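PDB 6EEZ: DsbA-like disulfide oxidoreductase, which catalyses thiol-disulfide exchange and works as a disulfide isomerase, probably reshuffling disulfide bonds in substrate proteins through a thioredoxin-type CxxC pair. Local coordinates for residues D98-H101 with A102-H106; S167-V170 with G171-L175. One frame throughout, in Å; residues are numbered along the deposited sequence.

Contact 1. Residues D98-H101 with A102-H106; sequences DFHH and AALSH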
loop_
_atom_site.group_PDB
_atom_site.type_symbol
_atom_site.label_atom_id
_atom_site.label_comp_id
_atom_site.label_asym_id
_atom_site.label_seq_id
_atom_site.Cartn_x
_atom_site.Cartn_y
_atom_site.Cartn_z
ATOM N N ASP A 98 4.218 1.316 10.645
ATOM C CA ASP A 98 4.535 0.315 11.665
ATOM C C ASP A 98 3.513 -0.806 11.681
ATOM O O ASP A 98 3.867 -1.976 11.807
ATOM C CB ASP A 98 4.614 0.957 13.046
ATOM C CG ASP A 98 5.770 1.895 13.164
ATOM O OD1 ASP A 98 6.739 1.735 12.396
ATOM O OD2 ASP A 98 5.724 2.781 14.033
ATOM N N PHE A 99 2.241 -0.450 11.555
ATOM C CA PHE A 99 1.219 -1.465 11.422
ATOM C C PHE A 99 1.470 -2.214 10.120
ATOM O O PHE A 99 1.491 -3.437 10.103
ATOM C CB PHE A 99 -0.183 -0.866 11.439
ATOM C CG PHE A 99 -1.260 -1.904 11.394
ATOM C CD1 PHE A 99 -1.721 -2.483 12.565
ATOM C CD2 PHE A 99 -1.764 -2.353 10.181
ATOM C CE1 PHE A 99 -2.689 -3.463 12.529
ATOM C CE2 PHE A 99 -2.737 -3.338 10.135
ATOM C CZ PHE A 99 -3.200 -3.892 11.316
ATOM N N HIS A 100 1.682 -1.463 9.043
ATOM C CA HIS A 100 1.916 -2.022 7.714
ATOM C C HIS A 100 2.985 -3.104 7.733
ATOM O O HIS A 100 2.765 -4.219 7.256
ATOM C CB HIS A 100 2.322 -0.898 6.747
ATOM C CG HIS A 100 2.829 -1.366 5.415
ATOM N ND1 HIS A 100 2.016 -1.465 4.301
ATOM C CD2 HIS A 100 4.068 -1.725 5.004
ATOM C CE1 HIS A 100 2.728 -1.864 3.264
ATOM N NE2 HIS A 100 3.980 -2.032 3.660
ATOM N N HIS A 101 4.144 -2.763 8.285
ATOM C CA HIS A 101 5.303 -3.640 8.221
ATOM C C HIS A 101 5.118 -4.849 9.143
ATOM O O HIS A 101 5.526 -5.975 8.807
ATOM C CB HIS A 101 6.578 -2.876 8.598
ATOM C CG HIS A 101 7.832 -3.594 8.230
ATOM N ND1 HIS A 101 8.591 -4.284 9.149
ATOM C CD2 HIS A 101 8.451 -3.752 7.036
ATOM C CE1 HIS A 101 9.628 -4.827 8.540
ATOM N NE2 HIS A 101 9.569 -4.518 7.257
ATOM N N ALA A 102 4.502 -4.622 10.299
ATOM C CA ALA A 102 4.187 -5.731 11.198
ATOM C C ALA A 102 3.181 -6.679 10.559
ATOM O O ALA A 102 3.289 -7.882 10.721
ATOM C CB ALA A 102 3.652 -5.222 12.529
ATOM N N ALA A 103 2.198 -6.147 9.838
ATOM C CA ALA A 103 1.201 -7.001 9.213
ATOM C C ALA A 103 1.869 -7.877 8.154
ATOM O O ALA A 103 1.589 -9.077 8.049
ATOM C CB ALA A 103 0.091 -6.175 8.610
ATOM N N LEU A 104 2.761 -7.276 7.376
ATOM C CA LEU A 104 3.529 -8.029 6.394
ATOM C C LEU A 104 4.474 -9.039 7.061
ATOM O O LEU A 104 4.794 -10.077 6.474
ATOM C CB LEU A 104 4.315 -7.083 5.504
ATOM C CG LEU A 104 3.452 -6.262 4.537
ATOM C CD1 LEU A 104 4.345 -5.299 3.729
ATOM C CD2 LEU A 104 2.606 -7.162 3.593
ATOM N N SER A 105 4.906 -8.748 8.290
ATOM C CA SER A 105 5.804 -9.653 9.011
ATOM C C SER A 105 5.032 -10.794 9.693
ATOM O O SER A 105 5.587 -11.837 10.007
ATOM C CB SER A 105 6.618 -8.871 10.046
ATOM O OG SER A 105 7.357 -7.842 9.411
ATOM N N HIS A 106 3.739 -10.579 9.903
ATOM C CA HIS A 106 2.839 -11.570 10.489
ATOM C C HIS A 106 2.694 -12.774 9.561
ATOM O O HIS A 106 2.009 -12.693 8.541
ATOM C CB HIS A 106 1.489 -10.902 10.756
ATOM C CG HIS A 106 0.476 -11.783 11.411
ATOM N ND1 HIS A 106 -0.070 -12.882 10.785
ATOM C CD2 HIS A 106 -0.132 -11.695 12.616
ATOM C CE1 HIS A 106 -0.947 -13.449 11.590
ATOM N NE2 HIS A 106 -1.001 -12.751 12.710
#

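Contact 2. Residues S167-V170 with G171-L175; sequences SLFV and GATDL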
loop_
_atom_site.group_PDB
_atom_site.type_symbol
_atom_site.label_atom_id
_atom_site.label_comp_id
_atom_site.label_asym_id
_atom_site.label_seq_id
_atom_site.Cartn_x
_atom_site.Cartn_y
_atom_site.Cartn_z
ATOM N N SER A 167 5.339 3.963 -15.136
ATOM C CA SER A 167 5.625 2.535 -15.192
ATOM C C SER A 167 4.868 1.708 -14.161
ATOM O O SER A 167 4.521 2.177 -13.084
ATOM C CB SER A 167 7.117 2.303 -15.001
ATOM O OG SER A 167 7.847 2.897 -16.059
ATOM N N LEU A 168 4.630 0.448 -14.488
ATOM C CA LEU A 168 3.884 -0.415 -13.591
ATOM C C LEU A 168 4.638 -1.722 -13.510
ATOM O O LEU A 168 4.855 -2.383 -14.523
ATOM C CB LEU A 168 2.435 -0.585 -14.079
ATOM C CG LEU A 168 1.401 -1.130 -13.081
ATOM C CD1 LEU A 168 -0.031 -0.780 -13.490
ATOM C CD2 LEU A 168 1.553 -2.583 -12.991
ATOM N N PHE A 169 5.075 -2.039 -12.287
ATOM C CA PHE A 169 5.849 -3.247 -11.984
ATOM C C PHE A 169 4.975 -4.270 -11.270
ATOM O O PHE A 169 4.371 -3.954 -10.260
ATOM C CB PHE A 169 7.058 -2.898 -11.121
ATOM C CG PHE A 169 8.016 -1.951 -11.782
ATOM C CD1 PHE A 169 8.989 -2.420 -12.650
ATOM C CD2 PHE A 169 7.928 -0.597 -11.547
ATOM C CE1 PHE A 169 9.863 -1.553 -13.259
ATOM C CE2 PHE A 169 8.803 0.278 -12.156
ATOM C CZ PHE A 169 9.775 -0.205 -13.013
ATOM N N VAL A 170 4.892 -5.480 -11.806
ATOM C CA VAL A 170 3.962 -6.492 -11.298
ATOM C C VAL A 170 4.727 -7.612 -10.553
ATOM O O VAL A 170 5.720 -8.129 -11.053
ATOM C CB VAL A 170 3.114 -7.124 -12.457
ATOM C CG1 VAL A 170 2.075 -8.060 -11.893
ATOM C CG2 VAL A 170 2.415 -6.050 -13.295
ATOM N N GLY A 171 4.264 -7.986 -9.368
ATOM C CA GLY A 171 4.874 -9.089 -8.634
ATOM C C GLY A 171 6.091 -8.668 -7.803
ATOM O O GLY A 171 6.246 -7.498 -7.471
ATOM N N ALA A 172 6.946 -9.631 -7.467
ATOM C CA ALA A 172 8.109 -9.383 -6.620
ATOM C C ALA A 172 9.257 -8.840 -7.441
ATOM O O ALA A 172 10.203 -9.551 -7.749
ATOM C CB ALA A 172 8.540 -10.638 -5.917
ATOM N N THR A 173 9.167 -7.572 -7.778
ATOM C CA THR A 173 10.173 -6.923 -8.591
ATOM C C THR A 173 11.444 -6.739 -7.810
ATOM O O THR A 173 11.408 -6.263 -6.686
ATOM C CB THR A 173 9.697 -5.540 -9.067
ATOM O OG1 THR A 173 8.394 -5.666 -9.640
ATOM C CG2 THR A 173 10.658 -4.961 -10.078
ATOM N N ASP A 174 12.565 -7.085 -8.423
ATOM C CA ASP A 174 13.869 -6.863 -7.810
ATOM C C ASP A 174 14.086 -5.390 -7.473
ATOM O O ASP A 174 13.702 -4.489 -8.235
ATOM C CB ASP A 174 14.980 -7.355 -8.738
ATOM C CG ASP A 174 14.999 -8.877 -8.870
ATOM O OD1 ASP A 174 14.551 -9.568 -7.920
ATOM O OD2 ASP A 174 15.481 -9.383 -9.912
ATOM N N LEU A 175 14.716 -5.163 -6.328
ATOM C CA LEU A 175 14.963 -3.819 -5.814
ATOM C C LEU A 175 15.795 -2.962 -6.770
ATOM O O LEU A 175 15.541 -1.771 -6.910
ATOM C CB LEU A 175 15.669 -3.903 -4.451
ATOM C CG LEU A 175 15.873 -2.585 -3.694
ATOM C CD1 LEU A 175 14.581 -1.794 -3.596
ATOM C CD2 LEU A 175 16.458 -2.846 -2.276
HETATM O O HOH W 1 5.368 -5.060 -7.455
HETATM O O HOH W 2 8.152 -6.776 -12.121
#

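Contact 1. Residues D98-H101 with A102-H106
Ser105 holds the carbonyl of His101 with two donors. Its OG lies 2.7 Å from His101 O, and its backbone N reaches the same oxygen at 2.9 Å. The two come in from opposite faces of the carbonyl plane. OG stands beside its own backbone N (chi1 -58°), which turns the hydroxyl back along the helix. Together the two donors grip the His101 carbonyl in the last turn of helix 96-105.

Three further i to i+4 bonds join the turns: Ala102 N to Asp98 O, Ala103 N to Phe99 O at 2.8 Å, and Leu104 N to His100 O.

The side-chain contacts follow the same spacing. Leu104 CG lies over one face of the His100 ring, and Leu104 CD1 comes within 3.3 Å of His100 NE2. The apolar pair is Phe99 and Ala103, which meet obliquely with Phe99 CE2 4.3 Å from Ala103 CB.

His106 is the first residue to leave helical geometry. The Leu104 side chain touches the Cys45-Cys48 pair, a disulfide in this structure, so this helix end lies against the redox site. Phe99 packs on helices 76-91 and 112-121, while His101 lies on helix 52-60 and bonds Asn53 OD1 through NE2. His100 meets the ring of Phe68 on strand 65-70.

Contact 2. Residues S167-V170 with G171-L175
The backbone runs extended through Phe169 and Val170, turns at Gly171 with a positive phi of 84°, and passes through an inverse gamma turn centred on Ala172. The turn carries a weak bond from Thr173 N to Gly171 O, 2.9 Å long. The backbone of Gly171 puts the position of a CB against Val170 O, and glycine has none. Strand 167-170 is a sheet edge; Phe169 and Gly171 make backbone hydrogen bonds with Leu162 and Pro160, and the turn leads into helix 175-185.

Across the turn, Phe169 and Thr173 face each other. Their side chains run at about a right angle. Thr173 OG1 sits 3.4 Å from Phe169 CB. Thr173 CG2 approaches the ring obliquely, 4.0 Å from Phe169 CD1. With OG1 beside its own backbone N (chi1 -50°), Thr173 presents both branches to Phe169. Both residues also touch Leu178 of helix 175-185.

Two waters span the turn. One donates to Phe169 O and, at 2.6 Å, to Gly171 O. The other donates to Val170 O at 3.0 Å and lies 2.7 Å from Thr173 OG1.

No direct hydrogen bond crosses between 167-170 and 171-175. The link is therefore part van der Waals and part solvent-mediated. The waters give three carbonyls at the strand end and turn a partner, while Phe169 and Thr173 cover each other beside the C-terminal helix.

After helices 3-15 and 17-20 come strands 27-29 and 36-41, the CxxC at a helix start, then strand 65-70. Contact 1 follows in helix 96-105. It closes helical turns, not a loop, and ends where the chain leaves that helix. After helices 112-121, 126-135 and 137-154 the chain returns to the sheet. Contact 2 then closes the turn from edge strand 167-170 toward helix 175-185. The two contacts are in series, neither nested nor crossed. The centres of contact 1 and contact 2 are about 20 Å apart. Contact 1 belongs to the helical part; contact 2 joins the edge strand of the thioredoxin-fold sheet to the loop before helix 175-185. Helix 52-60 touches both.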